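Xylan esterase 1 (Thermoanaerobacterium sp. 'JW/SL YS485', PDB 3FCY) probably hydrolyses acetyl esters of xylan, as a calcium-binding carbohydrate esterase of family CE7 with the alpha/beta-hydrolase fold. Local coordinates at residues D51-R56 with D173-R178; R166-D171 with N268-K273; L291-L296 with E328-F333. All blocks are in the same frame, centred on the assembly; numbering follows the deposited sequence.

Contact 1. Residues D51-R56 with D173-R178; sequences DEYWNR and DNMLFR
R56 and D173 form a salt bridge at the outer end of this contact, where helix 50-62 of the alpha/beta-hydrolase fold packs against the turn leading into helix 176-192. M175 is the N-cap residue of that second helix, and the two segments bury 331 Å² between them.

The R56-D173 salt bridge runs through one nitrogen. NH1 of R56 reaches both carboxylate oxygens, lying 2.7 Å from OD2 of D173 and 2.9 Å from OD1. Both bonds are weak by angle, N-H...O being 118° for the first, because one nitrogen straddles the carboxylate instead of two nitrogens facing two oxygens. The arginine chain turns at chi3, and its guanidinium plane stands 40° from the carboxylate, which lies at its edge. R178 has its own ion pair with E60, on the same helix as R56.

A bridging water adds a polar tier. It donates to the backbone O of Y53 at 2.8 Å and, weakly, to OD2 of D173, and it accepts from NH2 of R178. OD2 is thus shared between R56 and the water, while the carbonyl O of D173 lies over the centre of the R178 guanidinium.

The aromatic packing is more enclosed. With CG anti to the backbone N (chi1 174°), the ring of Y53 extends between D173 and R178. Its hydroxyl hydrogen-bonds A172 O, and Y276, outside the two segments, stacks on the Y53 ring. W54, whose NE1 bonds Y276 O, brings the edge of its indole to the R178 backbone, CH2 lying 3.9 Å from R178 O. The Y53 hydroxyl oxygen OH lies 3.0 Å from R178 CG.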
loop_
_atom_site.group_PDB
_atom_site.type_symbol
_atom_site.label_atom_id
_atom_site.label_comp_id
_atom_site.label_asym_id
_atom_site.label_seq_id
_atom_site.Cartn_x
_atom_site.Cartn_y
_atom_site.Cartn_z
ATOM N N ASP A 51 34.595 16.462 -22.229
ATOM C CA ASP A 51 35.416 15.781 -23.221
ATOM C C ASP A 51 36.799 15.437 -22.693
ATOM O O ASP A 51 37.277 14.319 -22.882
ATOM C CB ASP A 51 35.523 16.637 -24.489
ATOM C CG ASP A 51 34.230 16.657 -25.287
ATOM O OD1 ASP A 51 34.058 17.562 -26.131
ATOM O OD2 ASP A 51 33.386 15.758 -25.074
ATOM N N GLU A 52 37.446 16.391 -22.031
ATOM C CA GLU A 52 38.775 16.143 -21.484
ATOM C C GLU A 52 38.706 15.035 -20.437
ATOM O O GLU A 52 39.560 14.150 -20.392
ATOM C CB GLU A 52 39.343 17.411 -20.841
ATOM C CG GLU A 52 39.489 18.587 -21.791
ATOM C CD GLU A 52 38.304 19.533 -21.748
ATOM O OE1 GLU A 52 37.175 19.113 -22.096
ATOM O OE2 GLU A 52 38.506 20.707 -21.362
ATOM N N TYR A 53 37.680 15.099 -19.593
ATOM C CA TYR A 53 37.472 14.110 -18.537
ATOM C C TYR A 53 37.461 12.701 -19.114
ATOM O O TYR A 53 38.178 11.816 -18.644
ATOM C CB TYR A 53 36.140 14.384 -17.836
ATOM C CG TYR A 53 35.726 13.348 -16.811
ATOM C CD1 TYR A 53 36.178 13.419 -15.490
ATOM C CD2 TYR A 53 34.838 12.326 -17.150
ATOM C CE1 TYR A 53 35.742 12.498 -14.527
ATOM C CE2 TYR A 53 34.400 11.399 -16.196
ATOM C CZ TYR A 53 34.850 11.494 -14.891
ATOM O OH TYR A 53 34.386 10.608 -13.945
ATOM N N TRP A 54 36.644 12.500 -20.142
ATOM C CA TRP A 54 36.530 11.193 -20.773
ATOM C C TRP A 54 37.722 10.773 -21.627
ATOM O O TRP A 54 38.037 9.583 -21.701
ATOM C CB TRP A 54 35.225 11.107 -21.571
ATOM C CG TRP A 54 34.075 10.833 -20.671
ATOM C CD1 TRP A 54 33.082 11.697 -20.310
ATOM C CD2 TRP A 54 33.847 9.625 -19.934
ATOM N NE1 TRP A 54 32.249 11.100 -19.386
ATOM C CE2 TRP A 54 32.698 9.829 -19.139
ATOM C CE3 TRP A 54 34.509 8.390 -19.865
ATOM C CZ2 TRP A 54 32.193 8.842 -18.282
ATOM C CZ3 TRP A 54 34.007 7.406 -19.009
ATOM C CH2 TRP A 54 32.859 7.642 -18.230
ATOM N N ASN A 55 38.390 11.730 -22.270
ATOM C CA ASN A 55 39.563 11.373 -23.065
ATOM C C ASN A 55 40.628 10.859 -22.106
ATOM O O ASN A 55 41.387 9.946 -22.426
ATOM C CB ASN A 55 40.098 12.580 -23.838
ATOM C CG ASN A 55 39.192 12.982 -24.978
ATOM O OD1 ASN A 55 38.570 12.129 -25.617
ATOM N ND2 ASN A 55 39.119 14.282 -25.254
ATOM N N ARG A 56 40.666 11.456 -20.919
ATOM C CA ARG A 56 41.608 11.072 -19.875
ATOM C C ARG A 56 41.274 9.660 -19.391
ATOM O O ARG A 56 42.160 8.814 -19.240
ATOM C CB ARG A 56 41.496 12.057 -18.712
ATOM C CG ARG A 56 42.410 11.794 -17.528
ATOM C CD ARG A 56 41.934 12.630 -16.347
ATOM N NE ARG A 56 41.646 13.999 -16.768
ATOM C CZ ARG A 56 40.705 14.766 -16.231
ATOM N NH1 ARG A 56 39.951 14.303 -15.244
ATOM N NH2 ARG A 56 40.504 15.991 -16.696
ATOM N N ASP A 173 37.349 11.756 -11.065
ATOM C CA ASP A 173 37.967 10.612 -11.733
ATOM C C ASP A 173 37.845 9.312 -10.932
ATOM O O ASP A 173 38.258 8.254 -11.403
ATOM C CB ASP A 173 39.452 10.888 -12.018
ATOM C CG ASP A 173 39.667 12.000 -13.043
ATOM O OD1 ASP A 173 40.839 12.270 -13.379
ATOM O OD2 ASP A 173 38.680 12.605 -13.514
ATOM N N ASN A 174 37.283 9.388 -9.727
ATOM C CA ASN A 174 37.127 8.200 -8.885
ATOM C C ASN A 174 35.671 7.749 -8.765
ATOM O O ASN A 174 35.341 6.884 -7.945
ATOM C CB ASN A 174 37.700 8.451 -7.486
ATOM C CG ASN A 174 39.181 8.795 -7.514
ATOM O OD1 ASN A 174 39.966 8.159 -8.223
ATOM N ND2 ASN A 174 39.572 9.798 -6.732
ATOM N N MET A 175 34.800 8.335 -9.580
ATOM C CA MET A 175 33.389 7.966 -9.555
ATOM C C MET A 175 33.259 6.554 -10.117
ATOM O O MET A 175 33.752 6.265 -11.205
ATOM C CB MET A 175 32.583 8.979 -10.364
ATOM C CG MET A 175 32.541 10.343 -9.684
ATOM S SD MET A 175 31.814 11.641 -10.679
ATOM C CE MET A 175 30.072 11.271 -10.506
ATOM N N LEU A 176 32.605 5.674 -9.364
ATOM C CA LEU A 176 32.465 4.281 -9.769
ATOM C C LEU A 176 31.846 4.020 -11.142
ATOM O O LEU A 176 32.319 3.148 -11.863
ATOM C CB LEU A 176 31.698 3.488 -8.704
ATOM C CG LEU A 176 31.548 1.991 -8.985
ATOM C CD1 LEU A 176 32.923 1.357 -9.177
ATOM C CD2 LEU A 176 30.802 1.313 -7.837
ATOM N N PHE A 177 30.795 4.741 -11.519
ATOM C CA PHE A 177 30.206 4.482 -12.836
ATOM C C PHE A 177 31.132 4.931 -13.959
ATOM O O PHE A 177 30.931 4.589 -15.123
ATOM C CB PHE A 177 28.827 5.132 -12.983
ATOM C CG PHE A 177 27.689 4.191 -12.686
ATOM C CD1 PHE A 177 27.494 3.047 -13.463
ATOM C CD2 PHE A 177 26.830 4.427 -11.617
ATOM C CE1 PHE A 177 26.460 2.149 -13.175
ATOM C CE2 PHE A 177 25.796 3.538 -11.322
ATOM C CZ PHE A 177 25.610 2.396 -12.101
ATOM N N ARG A 178 32.154 5.696 -13.598
ATOM C CA ARG A 178 33.134 6.148 -14.572
ATOM C C ARG A 178 33.948 4.901 -14.937
ATOM O O ARG A 178 34.205 4.626 -16.115
ATOM C CB ARG A 178 34.014 7.233 -13.941
ATOM C CG ARG A 178 35.100 7.821 -14.830
ATOM C CD ARG A 178 36.420 7.132 -14.582
ATOM N NE ARG A 178 37.563 7.982 -14.909
ATOM C CZ ARG A 178 38.826 7.585 -14.807
ATOM N NH1 ARG A 178 39.100 6.354 -14.388
ATOM N NH2 ARG A 178 39.814 8.407 -15.128
HETATM O O HOH W 1 38.465 10.865 -16.031
#

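Contact 2. Residues R166-D171 with N268-K273; sequences RGLDDD and NEVFTK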
loop_
_atom_site.group_PDB
_atom_site.type_symbol
_atom_site.label_atom_id
_atom_site.label_comp_id
_atom_site.label_asym_id
_atom_site.label_seq_id
_atom_site.Cartn_x
_atom_site.Cartn_y
_atom_site.Cartn_z
ATOM N N ARG A 166 28.307 6.806 -5.665
ATOM C CA ARG A 166 29.537 6.201 -5.158
ATOM C C ARG A 166 30.747 6.965 -5.714
ATOM O O ARG A 166 30.986 6.971 -6.920
ATOM C CB ARG A 166 29.605 4.721 -5.566
ATOM C CG ARG A 166 30.719 3.911 -4.894
ATOM C CD ARG A 166 30.574 3.889 -3.364
ATOM N NE ARG A 166 29.277 3.361 -2.944
ATOM C CZ ARG A 166 28.967 2.070 -2.863
ATOM N NH1 ARG A 166 29.863 1.137 -3.164
ATOM N NH2 ARG A 166 27.740 1.706 -2.502
ATOM N N GLY A 167 31.496 7.612 -4.824
ATOM C CA GLY A 167 32.652 8.386 -5.239
ATOM C C GLY A 167 32.278 9.815 -5.604
ATOM O O GLY A 167 33.109 10.582 -6.103
ATOM N N LEU A 168 31.027 10.183 -5.352
ATOM C CA LEU A 168 30.553 11.528 -5.664
ATOM C C LEU A 168 31.264 12.611 -4.840
ATOM O O LEU A 168 31.476 13.719 -5.331
ATOM C CB LEU A 168 29.036 11.609 -5.455
ATOM C CG LEU A 168 28.336 12.924 -5.826
ATOM C CD1 LEU A 168 28.574 13.256 -7.296
ATOM C CD2 LEU A 168 26.851 12.797 -5.546
ATOM N N ASP A 169 31.625 12.302 -3.594
ATOM C CA ASP A 169 32.330 13.269 -2.747
ATOM C C ASP A 169 33.847 13.114 -2.871
ATOM O O ASP A 169 34.605 13.749 -2.140
ATOM C CB ASP A 169 31.950 13.114 -1.268
ATOM C CG ASP A 169 30.552 13.610 -0.963
ATOM O OD1 ASP A 169 30.096 14.576 -1.614
ATOM O OD2 ASP A 169 29.912 13.042 -0.052
ATOM N N ASP A 170 34.284 12.256 -3.783
ATOM C CA ASP A 170 35.708 12.030 -4.012
ATOM C C ASP A 170 36.027 12.763 -5.319
ATOM O O ASP A 170 35.162 13.445 -5.874
ATOM C CB ASP A 170 35.961 10.532 -4.221
ATOM C CG ASP A 170 37.410 10.140 -4.000
ATOM O OD1 ASP A 170 38.309 10.868 -4.470
ATOM O OD2 ASP A 170 37.647 9.088 -3.365
ATOM N N ASP A 171 37.255 12.640 -5.816
ATOM C CA ASP A 171 37.599 13.288 -7.079
ATOM C C ASP A 171 36.730 12.708 -8.195
ATOM O O ASP A 171 36.433 11.513 -8.194
ATOM C CB ASP A 171 39.070 13.068 -7.427
ATOM C CG ASP A 171 39.482 13.821 -8.679
ATOM O OD1 ASP A 171 39.588 15.066 -8.616
ATOM O OD2 ASP A 171 39.685 13.176 -9.729
ATOM N N ASN A 268 23.819 22.768 -7.838
ATOM C CA ASN A 268 24.390 22.854 -9.180
ATOM C C ASN A 268 25.697 22.081 -9.312
ATOM O O ASN A 268 25.938 21.438 -10.334
ATOM C CB ASN A 268 24.611 24.314 -9.590
ATOM C CG ASN A 268 25.060 24.443 -11.035
ATOM O OD1 ASN A 268 24.401 23.939 -11.947
ATOM N ND2 ASN A 268 26.182 25.113 -11.251
ATOM N N GLU A 269 26.537 22.135 -8.285
ATOM C CA GLU A 269 27.807 21.418 -8.325
ATOM C C GLU A 269 27.575 19.909 -8.300
ATOM O O GLU A 269 28.296 19.149 -8.945
ATOM C CB GLU A 269 28.685 21.798 -7.134
ATOM C CG GLU A 269 28.993 23.277 -7.012
ATOM C CD GLU A 269 30.002 23.552 -5.913
ATOM O OE1 GLU A 269 29.831 23.000 -4.801
ATOM O OE2 GLU A 269 30.962 24.317 -6.156
ATOM N N VAL A 270 26.575 19.480 -7.539
ATOM C CA VAL A 270 26.261 18.063 -7.438
ATOM C C VAL A 270 25.782 17.513 -8.779
ATOM O O VAL A 270 26.321 16.526 -9.281
ATOM C CB VAL A 270 25.178 17.808 -6.362
ATOM C CG1 VAL A 270 24.733 16.351 -6.394
ATOM C CG2 VAL A 270 25.737 18.148 -4.987
ATOM N N PHE A 271 24.776 18.159 -9.363
ATOM C CA PHE A 271 24.254 17.695 -10.639
ATOM C C PHE A 271 25.235 17.871 -11.792
ATOM O O PHE A 271 25.208 17.101 -12.747
ATOM C CB PHE A 271 22.920 18.374 -10.949
ATOM C CG PHE A 271 21.771 17.818 -10.158
ATOM C CD1 PHE A 271 21.162 18.570 -9.156
ATOM C CD2 PHE A 271 21.316 16.524 -10.393
ATOM C CE1 PHE A 271 20.117 18.037 -8.400
ATOM C CE2 PHE A 271 20.273 15.982 -9.641
ATOM C CZ PHE A 271 19.673 16.739 -8.643
ATOM N N THR A 272 26.106 18.873 -11.705
ATOM C CA THR A 272 27.095 19.087 -12.757
ATOM C C THR A 272 28.085 17.931 -12.710
ATOM O O THR A 272 28.478 17.392 -13.744
ATOM C CB THR A 272 27.864 20.417 -12.563
ATOM O OG1 THR A 272 26.957 21.519 -12.707
ATOM C CG2 THR A 272 28.980 20.548 -13.590
ATOM N N LYS A 273 28.485 17.551 -11.502
ATOM C CA LYS A 273 29.419 16.449 -11.332
ATOM C C LYS A 273 28.781 15.150 -11.827
ATOM O O LYS A 273 29.447 14.318 -12.453
ATOM C CB LYS A 273 29.822 16.324 -9.867
ATOM C CG LYS A 273 31.023 15.432 -9.643
ATOM C CD LYS A 273 31.576 15.632 -8.244
ATOM C CE LYS A 273 32.814 14.785 -8.005
ATOM N NZ LYS A 273 33.363 15.038 -6.644
#
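K273 reaches from helix 267-274 into a type I beta turn, G167 to D170, and its ammonium group is held by two backbone carbonyls of that turn region. The turn is closed by D170 N bonding to G167 O and belongs to the long loop that precedes helix 176-192 in this alpha/beta-hydrolase fold.

The tight part is the lysine and the leucine beside it. Stretched out at every torsion beyond CB, the K273 chain delivers NZ to the turn. Along the way its methylenes pass obliquely over L168, CD lying 3.9 Å from L168 CD1. The other methyl of L168, CD2, meets V270 CG1 at 4.2 Å, and Y256 of helix 251-260 packs on both residues.

The outer side is looser and acidic. The side chains of D170 and D171 start away from the helix; that of D169 does too, but turns back to bond Y256 OH. D169 OD1 stays 6.0 Å from K273 NZ, and the three carboxylates could still favour the positive charge at longer range. D171 OD2 accepts from D173 N.

The two grips on the ammonium differ in direction. L168 O, 2.7 Å from K273 NZ, is approached from above its carbonyl plane, 40° out of it. D170 O lies 2.5 Å from K273 NZ, a short distance that is no measure of strength, and is met almost head-on, with a C=O...N angle of 171°.

Contact 3. Residues L291-L296 with E328-F333; sequences LMCVGL and EPMRGF
Strand 289-295 and the loop entering helix 333-342 face each other with C293 and F333 CA atoms 7.6 Å apart and G295 and M330 CA atoms 7.8 Å apart, a spacing filled by side chains. The strand alternates: L291 and C293 point toward the loop, while M292 and V294 turn to the other side of the sheet, against helix 303-310.

C293 lies over one face of the F333 ring. Its CB is 3.7 Å from the F333 ring centroid, 20° off the normal, a CH-pi contact. SG of C293 sits still more nearly above the centre, 3.8 Å from the F333 centroid and only 8° off the normal, which makes a sulfur-aromatic contact. The thiol adopts chi1 66°, lying between the backbone N and the carbonyl carbon, and from there SG also comes 3.8 Å from SD of M330. SG thus touches both the F333 face and the M330 sulfur.

L291 approaches F333 from the opposite direction, CG at 3.8 Å from F333 CZ, beside the ring's outer end. The methionine is bent at chi2 and chi3, which carries its methyl to the glycine: M330 CE is 3.6 Å from G295 N. A methyl group fits here because G295 has no side chain; the position a CB would occupy lies close against CE. On the loop itself, F333 N bonds M330 O, closing the turn in which G332 is the N-cap of the helix.

V228, E230 and Y322 also pack on F333. This is the layered helix-on-sheet core of an alpha/beta hydrolase, at the C-terminal end of strand 289-295, just before D298, and in the loop that follows H327, the two residues predicted to form a charge relay with S208, the predicted nucleophile.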
loop_
_atom_site.group_PDB
_atom_site.type_symbol
_atom_site.label_atom_id
_atom_site.label_comp_id
_atom_site.label_asym_id
_atom_site.label_seq_id
_atom_site.Cartn_x
_atom_site.Cartn_y
_atom_site.Cartn_z
ATOM N N LEU A 291 18.439 1.666 -31.565
ATOM C CA LEU A 291 17.024 1.322 -31.477
ATOM C C LEU A 291 16.706 1.358 -29.991
ATOM O O LEU A 291 17.319 0.635 -29.198
ATOM C CB LEU A 291 16.737 -0.082 -32.021
ATOM C CG LEU A 291 15.290 -0.556 -31.799
ATOM C CD1 LEU A 291 14.324 0.353 -32.566
ATOM C CD2 LEU A 291 15.130 -2.002 -32.256
ATOM N N MET A 292 15.757 2.202 -29.608
ATOM C CA MET A 292 15.382 2.321 -28.206
ATOM C C MET A 292 13.887 2.105 -28.021
ATOM O O MET A 292 13.128 2.095 -28.991
ATOM C CB MET A 292 15.766 3.710 -27.678
ATOM C CG MET A 292 17.266 3.981 -27.623
ATOM S SD MET A 292 17.663 5.674 -27.076
ATOM C CE MET A 292 16.808 5.723 -25.523
ATOM N N CYS A 293 13.469 1.914 -26.774
ATOM C CA CYS A 293 12.055 1.755 -26.472
ATOM C C CYS A 293 11.787 2.500 -25.174
ATOM O O CYS A 293 12.674 2.627 -24.328
ATOM C CB CYS A 293 11.660 0.275 -26.355
ATOM S SG CYS A 293 12.374 -0.643 -24.987
ATOM N N VAL A 294 10.572 3.019 -25.032
ATOM C CA VAL A 294 10.211 3.774 -23.845
ATOM C C VAL A 294 8.757 3.529 -23.453
ATOM O O VAL A 294 7.861 3.531 -24.300
ATOM C CB VAL A 294 10.441 5.293 -24.083
ATOM C CG1 VAL A 294 9.651 5.751 -25.302
ATOM C CG2 VAL A 294 10.041 6.096 -22.850
ATOM N N GLY A 295 8.535 3.298 -22.163
ATOM C CA GLY A 295 7.190 3.073 -21.669
ATOM C C GLY A 295 6.699 4.386 -21.095
ATOM O O GLY A 295 7.355 4.958 -20.226
ATOM N N LEU A 296 5.554 4.871 -21.565
ATOM C CA LEU A 296 5.039 6.147 -21.084
ATOM C C LEU A 296 4.484 6.118 -19.659
ATOM O O LEU A 296 4.138 7.158 -19.101
ATOM C CB LEU A 296 3.986 6.690 -22.057
ATOM C CG LEU A 296 4.474 6.983 -23.482
ATOM C CD1 LEU A 296 3.394 7.758 -24.228
ATOM C CD2 LEU A 296 5.769 7.787 -23.456
ATOM N N GLU A 328 9.461 -2.081 -17.701
ATOM C CA GLU A 328 9.314 -3.514 -17.898
ATOM C C GLU A 328 9.495 -3.881 -19.366
ATOM O O GLU A 328 9.430 -3.021 -20.238
ATOM C CB GLU A 328 7.896 -3.901 -17.493
ATOM C CG GLU A 328 6.868 -3.208 -18.399
ATOM C CD GLU A 328 5.429 -3.416 -17.980
ATOM O OE1 GLU A 328 5.018 -4.579 -17.783
ATOM O OE2 GLU A 328 4.702 -2.408 -17.866
ATOM N N PRO A 329 9.707 -5.174 -19.654
ATOM C CA PRO A 329 9.877 -5.619 -21.039
ATOM C C PRO A 329 8.589 -5.294 -21.801
ATOM O O PRO A 329 7.490 -5.506 -21.289
ATOM C CB PRO A 329 10.088 -7.125 -20.893
ATOM C CG PRO A 329 10.747 -7.245 -19.559
ATOM C CD PRO A 329 9.952 -6.281 -18.714
ATOM N N MET A 330 8.718 -4.778 -23.015
ATOM C CA MET A 330 7.546 -4.428 -23.809
ATOM C C MET A 330 7.276 -5.468 -24.893
ATOM O O MET A 330 8.134 -5.741 -25.733
ATOM C CB MET A 330 7.734 -3.034 -24.406
ATOM C CG MET A 330 7.637 -1.928 -23.344
ATOM S SD MET A 330 8.855 -0.612 -23.526
ATOM C CE MET A 330 9.166 -0.185 -21.792
ATOM N N ARG A 331 6.076 -6.045 -24.861
ATOM C CA ARG A 331 5.705 -7.086 -25.812
ATOM C C ARG A 331 6.014 -6.738 -27.259
ATOM O O ARG A 331 5.633 -5.678 -27.761
ATOM C CB ARG A 331 4.221 -7.453 -25.665
ATOM C CG ARG A 331 3.894 -8.239 -24.393
ATOM C CD ARG A 331 2.418 -8.633 -24.353
ATOM N NE ARG A 331 2.004 -9.156 -23.050
ATOM C CZ ARG A 331 2.335 -10.351 -22.572
ATOM N NH1 ARG A 331 3.096 -11.171 -23.286
ATOM N NH2 ARG A 331 1.894 -10.733 -21.379
ATOM N N GLY A 332 6.723 -7.650 -27.916
ATOM C CA GLY A 332 7.089 -7.449 -29.302
ATOM C C GLY A 332 8.439 -6.790 -29.516
ATOM O O GLY A 332 9.094 -7.051 -30.527
ATOM N N PHE A 333 8.878 -5.951 -28.578
ATOM C CA PHE A 333 10.159 -5.272 -28.756
ATOM C C PHE A 333 11.340 -6.224 -28.863
ATOM O O PHE A 333 12.274 -5.975 -29.625
ATOM C CB PHE A 333 10.447 -4.284 -27.628
ATOM C CG PHE A 333 11.653 -3.429 -27.895
ATOM C CD1 PHE A 333 11.573 -2.357 -28.780
ATOM C CD2 PHE A 333 12.885 -3.745 -27.330
ATOM C CE1 PHE A 333 12.706 -1.611 -29.104
ATOM C CE2 PHE A 333 14.025 -3.005 -27.645
ATOM C CZ PHE A 333 13.935 -1.935 -28.536
#

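In the fold
Contacts 1 and 2 are neighbours, their centres 12 Å apart, and their segments alternate along the chain. They touch directly: L176 N lies 3.2 Å from R166 O, a probable hydrogen bond, and M175 CE packs 3.7 Å from K273 O. The loop before helix 176-192 is thus contacted by both helix 50-62 and helix 267-274. The side chains of M175 and L168 lie about 12 and 11 Å from that of Y117, a predicted substrate-binding residue. Contact 3 is remote, about 30 and 31 Å between centres from contacts 1 and 2, and lies beside two predicted catalytic residues: G295 lies about 5 Å from the side chain of D298, and the side chains of M330 and H327 are about 7 Å apart.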